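Local coordinates for protein glucose 1-dehydrogenase (Haloferax mediterranei, PDB 2B5V) that oxidises D-glucose to D-glucono-1,5-lactone and also accepts several other aldose sugars, using a catalytic zinc ion and preferring NADP(+) over NAD(+) as electron acceptor, at residues T75-G80 with S130-L135. Sequence-based numbering, arbitrary orientation.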
loop_
_atom_site.group_PDB
_atom_site.type_symbol
_atom_site.label_atom_id
_atom_site.label_comp_id
_atom_site.label_asym_id
_atom_site.label_seq_id
_atom_site.Cartn_x
_atom_site.Cartn_y
_atom_site.Cartn_z
ATOM N N THR A 75 13.568 14.212 -35.652
ATOM C CA THR A 75 13.757 14.087 -34.212
ATOM C C THR A 75 15.204 14.346 -33.878
ATOM O O THR A 75 16.043 14.441 -34.779
ATOM C CB THR A 75 13.426 12.670 -33.710
ATOM O OG1 THR A 75 14.440 11.775 -34.161
ATOM C CG2 THR A 75 12.079 12.209 -34.236
ATOM N N GLU A 76 15.500 14.426 -32.583
ATOM C CA GLU A 76 16.863 14.670 -32.137
ATOM C C GLU A 76 17.688 13.404 -31.958
ATOM O O GLU A 76 18.749 13.431 -31.344
ATOM C CB GLU A 76 16.861 15.464 -30.834
ATOM C CG GLU A 76 16.533 16.922 -31.025
ATOM C CD GLU A 76 16.401 17.646 -29.708
ATOM O OE1 GLU A 76 17.238 17.397 -28.812
ATOM O OE2 GLU A 76 15.468 18.466 -29.567
ATOM N N LEU A 77 17.201 12.289 -32.480
ATOM C CA LEU A 77 17.957 11.051 -32.382
ATOM C C LEU A 77 18.986 11.042 -33.523
ATOM O O LEU A 77 18.896 11.860 -34.438
ATOM C CB LEU A 77 17.002 9.867 -32.484
ATOM C CG LEU A 77 16.198 9.670 -31.192
ATOM C CD1 LEU A 77 15.031 8.727 -31.419
ATOM C CD2 LEU A 77 17.135 9.135 -30.105
ATOM N N GLU A 78 19.961 10.137 -33.469
ATOM C CA GLU A 78 20.986 10.059 -34.513
ATOM C C GLU A 78 20.972 8.676 -35.150
ATOM O O GLU A 78 20.654 7.680 -34.488
ATOM C CB GLU A 78 22.386 10.339 -33.930
ATOM C CG GLU A 78 22.502 11.687 -33.204
ATOM C CD GLU A 78 23.906 11.977 -32.655
ATOM O OE1 GLU A 78 24.778 12.396 -33.446
ATOM O OE2 GLU A 78 24.141 11.784 -31.436
ATOM N N GLU A 79 21.275 8.592 -36.412
ATOM C CA GLU A 79 21.379 7.329 -37.121
ATOM C C GLU A 79 22.343 6.462 -36.345
ATOM O O GLU A 79 23.426 6.946 -35.945
ATOM C CB GLU A 79 21.976 7.540 -38.503
ATOM C CG GLU A 79 20.994 7.199 -39.589
ATOM C CD GLU A 79 21.580 7.319 -40.938
ATOM O OE1 GLU A 79 21.624 8.477 -41.455
ATOM O OE2 GLU A 79 22.030 6.286 -41.527
ATOM N N GLY A 80 21.937 5.212 -36.160
ATOM C CA GLY A 80 22.818 4.296 -35.451
ATOM C C GLY A 80 22.601 4.258 -33.947
ATOM O O GLY A 80 23.215 3.458 -33.239
ATOM N N SER A 130 8.185 5.057 -34.044
ATOM C CA SER A 130 7.700 5.496 -32.746
ATOM C C SER A 130 8.131 6.922 -32.509
ATOM O O SER A 130 9.176 7.373 -33.020
ATOM C CB SER A 130 8.257 4.640 -31.604
ATOM O OG SER A 130 7.436 3.522 -31.353
ATOM N N PRO A 131 7.309 7.664 -31.765
ATOM C CA PRO A 131 7.584 9.052 -31.417
ATOM C C PRO A 131 8.894 9.053 -30.640
ATOM O O PRO A 131 9.153 8.143 -29.824
ATOM C CB PRO A 131 6.417 9.412 -30.513
ATOM C CG PRO A 131 5.291 8.647 -31.112
ATOM C CD PRO A 131 5.914 7.304 -31.438
ATOM N N GLU A 132 9.716 10.067 -30.883
ATOM C CA GLU A 132 10.986 10.191 -30.193
ATOM C C GLU A 132 10.831 10.125 -28.658
ATOM O O GLU A 132 11.675 9.542 -27.958
ATOM C CB GLU A 132 11.631 11.516 -30.569
ATOM C CG GLU A 132 12.839 11.900 -29.741
ATOM C CD GLU A 132 13.459 13.198 -30.245
ATOM O OE1 GLU A 132 12.686 14.104 -30.643
ATOM O OE2 GLU A 132 14.707 13.310 -30.246
ATOM N N LYS A 133 9.757 10.711 -28.133
ATOM C CA LYS A 133 9.568 10.720 -26.685
ATOM C C LYS A 133 9.409 9.327 -26.079
ATOM O O LYS A 133 9.589 9.160 -24.875
ATOM C CB LYS A 133 8.359 11.574 -26.287
ATOM C CG LYS A 133 7.047 11.082 -26.872
ATOM C CD LYS A 133 5.833 11.678 -26.184
ATOM C CE LYS A 133 5.828 13.185 -26.218
ATOM N NZ LYS A 133 4.600 13.711 -25.558
ATOM N N TYR A 134 9.062 8.336 -26.900
ATOM C CA TYR A 134 8.900 6.968 -26.412
ATOM C C TYR A 134 10.064 6.050 -26.803
ATOM O O TYR A 134 9.954 4.817 -26.732
ATOM C CB TYR A 134 7.581 6.364 -26.920
ATOM C CG TYR A 134 6.363 7.140 -26.464
ATOM C CD1 TYR A 134 6.246 7.590 -25.142
ATOM C CD2 TYR A 134 5.355 7.475 -27.365
ATOM C CE1 TYR A 134 5.150 8.370 -24.736
ATOM C CE2 TYR A 134 4.263 8.250 -26.968
ATOM C CZ TYR A 134 4.165 8.697 -25.660
ATOM O OH TYR A 134 3.086 9.503 -25.301
ATOM N N LEU A 135 11.170 6.634 -27.239
ATOM C CA LEU A 135 12.316 5.817 -27.612
ATOM C C LEU A 135 13.413 6.147 -26.621
ATOM O O LEU A 135 13.800 7.308 -26.474
ATOM C CB LEU A 135 12.756 6.105 -29.053
ATOM C CG LEU A 135 11.773 5.571 -30.122
ATOM C CD1 LEU A 135 12.204 6.091 -31.501
ATOM C CD2 LEU A 135 11.813 3.997 -30.149
#
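The carboxylate of E132 is the flat group that meets 75-80. T75 CB and the backbone amide of E76 lie over the same face of it, T75 CB almost directly above E132 CD at 3.5 Å, while E76 CB sits nearly level with the group at its OE2 edge, 3.1 Å from E132 OE2. From above the plane E76 N gives a hydrogen bond to E132 OE2 at 2.7 Å, bent to 131° at the hydrogen. The poorly ordered carboxylate of E76 leads away from E132. With CG anti to the backbone N (chi1 169°) and an extended chain beyond it, E132 reaches across to the turn, running counter to the T75 side chain, whose CG2 lies 3.8 Å from E132 CB. T75 shapes the turn that presents the amide: its OG1 accepts from L77 N at 3.3 Å, an ST turn, and also bonds to the carbonyl O of P72. Beside this single bent bond L77 and L135 lie roughly perpendicular, L77 CD1 meeting L135 CD1 at 3.9 Å. In the GroES-like domain, the contact thus joins the loop between strands 64-71 and 82-85 to the 3-10 turn 132-133; L135, opening strand 135-137, also packs on A28 of strand 27-37 and on V83 and P85 of the antiparallel strand 82-85.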